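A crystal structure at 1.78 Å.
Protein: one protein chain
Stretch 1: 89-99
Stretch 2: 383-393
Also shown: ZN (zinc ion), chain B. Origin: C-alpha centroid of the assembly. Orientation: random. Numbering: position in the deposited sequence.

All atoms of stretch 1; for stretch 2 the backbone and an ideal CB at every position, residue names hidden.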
ATOM      1  N   ALA A  89      -5.729  -8.646  21.171  1.00 21.80           N
ATOM      2  CA  ALA A  89      -6.701  -7.991  20.303  1.00 23.28           C
ATOM      3  C   ALA A  89      -6.973  -8.697  18.982  1.00 22.34           C
ATOM      4  O   ALA A  89      -8.124  -8.844  18.571  1.00 23.50           O
ATOM      5  CB  ALA A  89      -6.262  -6.552  20.032  1.00 24.89           C
ATOM      6  N   VAL A  90      -5.924  -9.153  18.318  1.00 19.52           N
ATOM      7  CA  VAL A  90      -6.115  -9.775  17.025  1.00 20.05           C
ATOM      8  C   VAL A  90      -5.494 -11.140  16.787  1.00 20.85           C
ATOM      9  O   VAL A  90      -4.344 -11.400  17.150  1.00 19.23           O
ATOM     10  CB  VAL A  90      -5.594  -8.836  15.901  1.00 19.68           C
ATOM     11  CG1 VAL A  90      -5.784  -9.486  14.539  1.00 18.47           C
ATOM     12  CG2 VAL A  90      -6.309  -7.487  15.977  1.00 18.35           C
ATOM     13  N   ILE A  91      -6.283 -12.010  16.170  1.00 20.28           N
ATOM     14  CA  ILE A  91      -5.821 -13.329  15.774  1.00 21.37           C
ATOM     15  C   ILE A  91      -6.138 -13.380  14.290  1.00 21.33           C
ATOM     16  O   ILE A  91      -7.308 -13.320  13.897  1.00 23.00           O
ATOM     17  CB  ILE A  91      -6.565 -14.474  16.486  1.00 21.23           C
ATOM     18  CG1 ILE A  91      -6.182 -14.505  17.968  1.00 22.29           C
ATOM     19  CG2 ILE A  91      -6.205 -15.793  15.827  1.00 18.15           C
ATOM     20  CD1 ILE A  91      -6.838 -15.622  18.757  1.00 21.79           C
ATOM     21  N   ALA A  92      -5.097 -13.468  13.467  1.00 19.95           N
ATOM     22  CA  ALA A  92      -5.267 -13.504  12.020  1.00 21.58           C
ATOM     23  C   ALA A  92      -3.941 -13.773  11.327  1.00 23.33           C
ATOM     24  O   ALA A  92      -2.877 -13.655  11.938  1.00 23.20           O
ATOM     25  CB  ALA A  92      -5.845 -12.167  11.529  1.00 21.83           C
ATOM     26  N   PRO A  93      -3.985 -14.148  10.039  1.00 23.31           N
ATOM     27  CA  PRO A  93      -2.741 -14.413   9.320  1.00 23.53           C
ATOM     28  C   PRO A  93      -1.896 -13.142   9.362  1.00 23.90           C
ATOM     29  O   PRO A  93      -2.424 -12.057   9.617  1.00 22.14           O
ATOM     30  CB  PRO A  93      -3.226 -14.734   7.907  1.00 23.95           C
ATOM     31  CG  PRO A  93      -4.573 -15.354   8.150  1.00 24.09           C
ATOM     32  CD  PRO A  93      -5.158 -14.445   9.197  1.00 24.73           C
ATOM     33  N   PRO A  94      -0.576 -13.258   9.135  1.00 23.40           N
ATOM     34  CA  PRO A  94       0.261 -12.055   9.162  1.00 23.73           C
ATOM     35  C   PRO A  94      -0.242 -11.067   8.111  1.00 22.98           C
ATOM     36  O   PRO A  94      -0.554 -11.456   6.986  1.00 20.44           O
ATOM     37  CB  PRO A  94       1.654 -12.594   8.850  1.00 25.88           C
ATOM     38  CG  PRO A  94       1.375 -13.832   8.048  1.00 25.72           C
ATOM     39  CD  PRO A  94       0.222 -14.444   8.792  1.00 26.55           C
ATOM     40  N   PRO A  95      -0.327  -9.779   8.467  1.00 22.33           N
ATOM     41  CA  PRO A  95      -0.808  -8.768   7.522  1.00 20.22           C
ATOM     42  C   PRO A  95       0.126  -8.477   6.357  1.00 19.73           C
ATOM     43  O   PRO A  95       1.337  -8.677   6.436  1.00 18.65           O
ATOM     44  CB  PRO A  95      -1.019  -7.549   8.408  1.00 21.01           C
ATOM     45  CG  PRO A  95       0.105  -7.679   9.397  1.00 20.81           C
ATOM     46  CD  PRO A  95       0.062  -9.156   9.748  1.00 21.97           C
ATOM     47  N   VAL A  96      -0.461  -8.002   5.271  1.00 17.95           N
ATOM     48  CA  VAL A  96       0.290  -7.649   4.080  1.00 18.13           C
ATOM     49  C   VAL A  96       0.620  -6.162   4.136  1.00 17.84           C
ATOM     50  O   VAL A  96      -0.233  -5.344   4.489  1.00 17.40           O
ATOM     51  CB  VAL A  96      -0.540  -7.908   2.801  1.00 18.01           C
ATOM     52  CG1 VAL A  96       0.156  -7.291   1.588  1.00 20.91           C
ATOM     53  CG2 VAL A  96      -0.740  -9.408   2.604  1.00 20.63           C
ATOM     54  N   ASN A  97       1.861  -5.816   3.811  1.00 16.04           N
ATOM     55  CA  ASN A  97       2.260  -4.416   3.783  1.00 16.51           C
ATOM     56  C   ASN A  97       2.125  -4.089   2.312  1.00 15.51           C
ATOM     57  O   ASN A  97       3.063  -4.290   1.531  1.00 14.24           O
ATOM     58  CB  ASN A  97       3.711  -4.237   4.221  1.00 13.17           C
ATOM     59  CG  ASN A  97       4.066  -2.778   4.433  1.00 15.77           C
ATOM     60  OD1 ASN A  97       3.460  -1.893   3.828  1.00 13.28           O
ATOM     61  ND2 ASN A  97       5.057  -2.522   5.276  1.00 12.58           N
ATOM     62  N   ALA A  98       0.947  -3.592   1.945  1.00 14.71           N
ATOM     63  CA  ALA A  98       0.603  -3.289   0.560  1.00 13.94           C
ATOM     64  C   ALA A  98       1.310  -2.117  -0.100  1.00 15.19           C
ATOM     65  O   ALA A  98       1.168  -1.910  -1.306  1.00 13.37           O
ATOM     66  CB  ALA A  98      -0.916  -3.116   0.441  1.00 13.80           C
ATOM     67  N   HIS A  99       2.047  -1.334   0.677  1.00 14.47           N
ATOM     68  CA  HIS A  99       2.781  -0.224   0.091  1.00 15.14           C
ATOM     69  C   HIS A  99       3.924   0.262   0.960  1.00 14.79           C
ATOM     70  O   HIS A  99       3.717   0.720   2.084  1.00 13.68           O
ATOM     71  CB  HIS A  99       1.867   0.972  -0.201  1.00 14.08           C
ATOM     72  CG  HIS A  99       2.567   2.092  -0.913  1.00 13.87           C
ATOM     73  ND1 HIS A  99       2.745   2.109  -2.280  1.00 12.90           N
ATOM     74  CD2 HIS A  99       3.197   3.194  -0.438  1.00 11.83           C
ATOM     75  CE1 HIS A  99       3.453   3.173  -2.618  1.00 14.03           C
ATOM     76  NE2 HIS A  99       3.742   3.846  -1.517  1.00 13.18           N
ATOM     77  N   UNK A 383     -10.855  -3.154   9.478  1.00 22.45           N
ATOM     78  CA  UNK A 383      -9.428  -2.849   9.511  1.00 21.53           C
ATOM     79  C   UNK A 383      -8.581  -4.102   9.358  1.00 21.62           C
ATOM     80  O   UNK A 383      -7.641  -4.135   8.564  1.00 21.02           O
ATOM     81  CB  UNK A 383      -9.069  -2.136  10.816  1.00 21.53           C
ATOM     82  N   UNK A 384      -8.918  -5.139  10.117  1.00 20.55           N
ATOM     83  CA  UNK A 384      -8.167  -6.383  10.053  1.00 20.33           C
ATOM     84  C   UNK A 384      -8.314  -7.064   8.698  1.00 20.72           C
ATOM     85  O   UNK A 384      -7.330  -7.522   8.119  1.00 20.36           O
ATOM     86  CB  UNK A 384      -8.622  -7.330  11.165  1.00 20.33           C
ATOM     87  N   UNK A 385      -9.537  -7.121   8.177  1.00 22.51           N
ATOM     88  CA  UNK A 385      -9.748  -7.738   6.874  1.00 23.92           C
ATOM     89  C   UNK A 385      -8.922  -7.003   5.820  1.00 23.24           C
ATOM     90  O   UNK A 385      -8.325  -7.620   4.940  1.00 23.17           O
ATOM     91  CB  UNK A 385     -11.232  -7.729   6.502  1.00 23.92           C
ATOM     92  N   UNK A 386      -8.889  -5.679   5.910  1.00 22.66           N
ATOM     93  CA  UNK A 386      -8.126  -4.878   4.960  1.00 21.70           C
ATOM     94  C   UNK A 386      -6.638  -5.204   5.046  1.00 20.51           C
ATOM     95  O   UNK A 386      -5.973  -5.393   4.028  1.00 19.19           O
ATOM     96  CB  UNK A 386      -8.356  -3.387   5.213  1.00 21.70           C
ATOM     97  N   UNK A 387      -6.120  -5.269   6.268  1.00 19.54           N
ATOM     98  CA  UNK A 387      -4.706  -5.551   6.478  1.00 19.81           C
ATOM     99  C   UNK A 387      -4.281  -6.873   5.860  1.00 19.68           C
ATOM    100  O   UNK A 387      -3.200  -6.979   5.276  1.00 19.40           O
ATOM    101  CB  UNK A 387      -4.391  -5.558   7.975  1.00 19.81           C
ATOM    102  N   UNK A 388      -5.139  -7.879   5.978  1.00 19.98           N
ATOM    103  CA  UNK A 388      -4.825  -9.200   5.456  1.00 22.10           C
ATOM    104  C   UNK A 388      -5.353  -9.482   4.050  1.00 23.02           C
ATOM    105  O   UNK A 388      -4.571  -9.640   3.109  1.00 24.00           O
ATOM    106  CB  UNK A 388      -5.379 -10.256   6.414  1.00 22.10           C
ATOM    107  N   UNK A 389      -6.674  -9.553   3.903  1.00 22.66           N
ATOM    108  CA  UNK A 389      -7.265  -9.851   2.601  1.00 23.39           C
ATOM    109  C   UNK A 389      -7.130  -8.708   1.606  1.00 20.86           C
ATOM    110  O   UNK A 389      -6.794  -8.929   0.445  1.00 21.61           O
ATOM    111  CB  UNK A 389      -8.745 -10.200   2.773  1.00 23.39           C
ATOM    112  N   UNK A 390      -7.399  -7.489   2.058  1.00 21.09           N
ATOM    113  CA  UNK A 390      -7.284  -6.342   1.173  1.00 19.46           C
ATOM    114  C   UNK A 390      -5.904  -6.282   0.539  1.00 20.64           C
ATOM    115  O   UNK A 390      -5.775  -6.149  -0.676  1.00 19.94           O
ATOM    116  CB  UNK A 390      -7.573  -5.047   1.935  1.00 19.46           C
ATOM    117  N   UNK A 391      -4.867  -6.389   1.368  1.00 17.94           N
ATOM    118  CA  UNK A 391      -3.503  -6.341   0.867  1.00 18.71           C
ATOM    119  C   UNK A 391      -3.159  -7.480  -0.071  1.00 19.90           C
ATOM    120  O   UNK A 391      -2.471  -7.287  -1.079  1.00 16.67           O
ATOM    121  CB  UNK A 391      -2.524  -6.343   2.043  1.00 18.71           C
ATOM    122  N   UNK A 392      -3.627  -8.677   0.262  1.00 20.74           N
ATOM    123  CA  UNK A 392      -3.367  -9.853  -0.556  1.00 22.48           C
ATOM    124  C   UNK A 392      -3.945  -9.638  -1.958  1.00 22.58           C
ATOM    125  O   UNK A 392      -3.325  -9.991  -2.962  1.00 20.97           O
ATOM    126  CB  UNK A 392      -3.961 -11.106   0.091  1.00 22.48           C
ATOM    127  N   UNK A 393      -5.127  -9.043  -2.028  1.00 23.39           N
ATOM    128  CA  UNK A 393      -5.750  -8.809  -3.321  1.00 25.39           C
ATOM    129  C   UNK A 393      -4.949  -7.812  -4.156  1.00 24.82           C
ATOM    130  O   UNK A 393      -4.877  -7.929  -5.380  1.00 25.01           O
ATOM    131  CB  UNK A 393      -7.182  -8.306  -3.132  1.00 25.39           C
TER
HETATM  132 ZN    ZN B 500       5.064   5.486  -1.847  1.00 24.46          ZN

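Stretch 2 is helical throughout, with a wider pi-type turn at 386-390, and stretch 1 runs past it from Val-90 to Ala-98, offering mostly apolar surface. At position 383 the ideal CB has nothing of stretch 1 within 5.5 Å, so the contact sets no preference; the residue is Leu-383.

Position 384 is different. Its CA-to-CB bond points toward stretch 1, and the ideal CB lies 4.9 Å from Val-90 CG1, with the methyl of Ala-92 also nearby. An apolar side chain of moderate size, such as valine, isoleucine or leucine, would suit. Val-384 is found. Both of its methyls pack on Val-90, CG2 at 4.0 Å from Val-90 CG2 and CG1 at 4.1 Å from Val-90 CG1, and CG1 also lies 4.1 Å from Ala-92 CB.

Positions 385 and 386 are out of reach of stretch 1, which leaves their side chains undetermined here; they are Arg-385 and Ala-386.

At 387 the ideal CB sits only 3.9 Å from Pro-95 CB, already at packing distance, so a small residue fits comfortably. Ala-387 supplies just this methyl. Its backbone matters as much: the wider turn leaves its carbonyl without a helical partner at 391, and Val-96 N donates to Ala-387 O at 2.9 Å, a bond that any residue type could accept.

Position 388 looks sideways over the proline run, with its ideal CB 4.7 Å from Pro-93 O and 4.9 Å from Pro-95 CA. That gap invites short apolar branches. Val-388 fills it: CG1 packs 4.1 Å from Pro-93 CB, and CG2 reaches 3.5 Å from Pro-93 O and 4.4 Å from Ala-92 CB.

Position 389 points away, which permits a long polar chain; Lys-389 takes this place, its chain directed away from stretch 1.

At 390 the obstacle lies within the helix itself. An ideal CB would be 2.7 Å from the backbone atom O of residue 386, a clash, so glycine is strongly favoured, and Gly-390 is present.

Position 391 faces stretch 1 so closely that its ideal CB would fall 2.6 Å from Val-96 CB. Glycine is again the clear choice. Without a side chain, Gly-391 lets Val-96 CG1 approach its C to 3.7 Å and Ala-98 CB approach its CA to 4.2 Å.

At 392 the CB points sideways, 4.4 Å from Val-96 CG2, so a chain with an aliphatic base and a free end would suit. Gln-392 touches Val-96 through CB while its end leads away; Lys-389 NZ donates a weak hydrogen bond to Gln-392 OE1 at 3.4 Å. Position 393 is out of reach and accepts many residues; Arg-393 occupies it.

Stretch 2 383-393: LVRAAVKGGQR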
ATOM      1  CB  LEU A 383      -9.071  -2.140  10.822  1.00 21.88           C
ATOM      2  CG  LEU A 383      -9.851  -0.860  11.129  1.00 22.71           C
ATOM      3  CD1 LEU A 383      -9.448  -0.320  12.492  1.00 20.34           C
ATOM      4  CD2 LEU A 383      -9.578   0.176  10.042  1.00 24.63           C
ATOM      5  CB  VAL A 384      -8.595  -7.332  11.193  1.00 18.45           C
ATOM      6  CG1 VAL A 384      -7.883  -8.668  11.074  1.00 17.83           C
ATOM      7  CG2 VAL A 384      -8.268  -6.683  12.527  1.00 19.17           C
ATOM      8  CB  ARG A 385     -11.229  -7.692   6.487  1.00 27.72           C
ATOM      9  CG  ARG A 385     -11.473  -8.152   5.063  1.00 32.26           C
ATOM     10  CD  ARG A 385     -12.821  -7.695   4.536  1.00 37.24           C
ATOM     11  NE  ARG A 385     -12.806  -7.643   3.077  1.00 40.80           N
ATOM     12  CZ  ARG A 385     -12.557  -8.689   2.295  1.00 41.83           C
ATOM     13  NH1 ARG A 385     -12.309  -9.876   2.832  1.00 45.68           N
ATOM     14  NH2 ARG A 385     -12.537  -8.544   0.975  1.00 43.70           N
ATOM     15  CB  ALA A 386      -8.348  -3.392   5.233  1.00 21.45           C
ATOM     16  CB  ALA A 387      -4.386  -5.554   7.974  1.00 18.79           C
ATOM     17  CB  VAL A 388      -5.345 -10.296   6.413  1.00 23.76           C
ATOM     18  CG1 VAL A 388      -4.998 -11.674   5.866  1.00 24.19           C
ATOM     19  CG2 VAL A 388      -4.738 -10.102   7.794  1.00 24.52           C
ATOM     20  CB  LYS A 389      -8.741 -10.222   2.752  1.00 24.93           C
ATOM     21  CG  LYS A 389      -9.399 -10.648   1.437  1.00 28.92           C
ATOM     22  CD  LYS A 389      -8.695 -11.859   0.830  1.00 30.93           C
ATOM     23  CE  LYS A 389      -9.347 -12.287  -0.478  1.00 36.51           C
ATOM     24  NZ  LYS A 389      -8.728 -13.522  -1.046  1.00 38.92           N
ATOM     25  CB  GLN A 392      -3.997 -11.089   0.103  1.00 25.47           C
ATOM     26  CG  GLN A 392      -3.619 -12.431  -0.521  1.00 29.88           C
ATOM     27  CD  GLN A 392      -4.351 -12.714  -1.819  1.00 33.61           C
ATOM     28  OE1 GLN A 392      -5.565 -12.523  -1.914  1.00 37.33           O
ATOM     29  NE2 GLN A 392      -3.620 -13.185  -2.826  1.00 35.56           N
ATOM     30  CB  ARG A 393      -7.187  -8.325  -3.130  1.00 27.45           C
ATOM     31  CG  ARG A 393      -8.060  -9.332  -2.394  1.00 31.93           C
ATOM     32  CD  ARG A 393      -9.520  -8.968  -2.521  1.00 34.12           C
ATOM     33  NE  ARG A 393      -9.951  -9.052  -3.911  1.00 37.93           N
ATOM     34  CZ  ARG A 393     -10.968  -8.366  -4.422  1.00 39.23           C
ATOM     35  NH1 ARG A 393     -11.662  -7.533  -3.658  1.00 39.80           N
ATOM     36  NH2 ARG A 393     -11.287  -8.513  -5.702  1.00 40.68           N
TER
HETATM   37  O   HOH W   1       4.488   6.621  -0.585  1.00 15.57           O
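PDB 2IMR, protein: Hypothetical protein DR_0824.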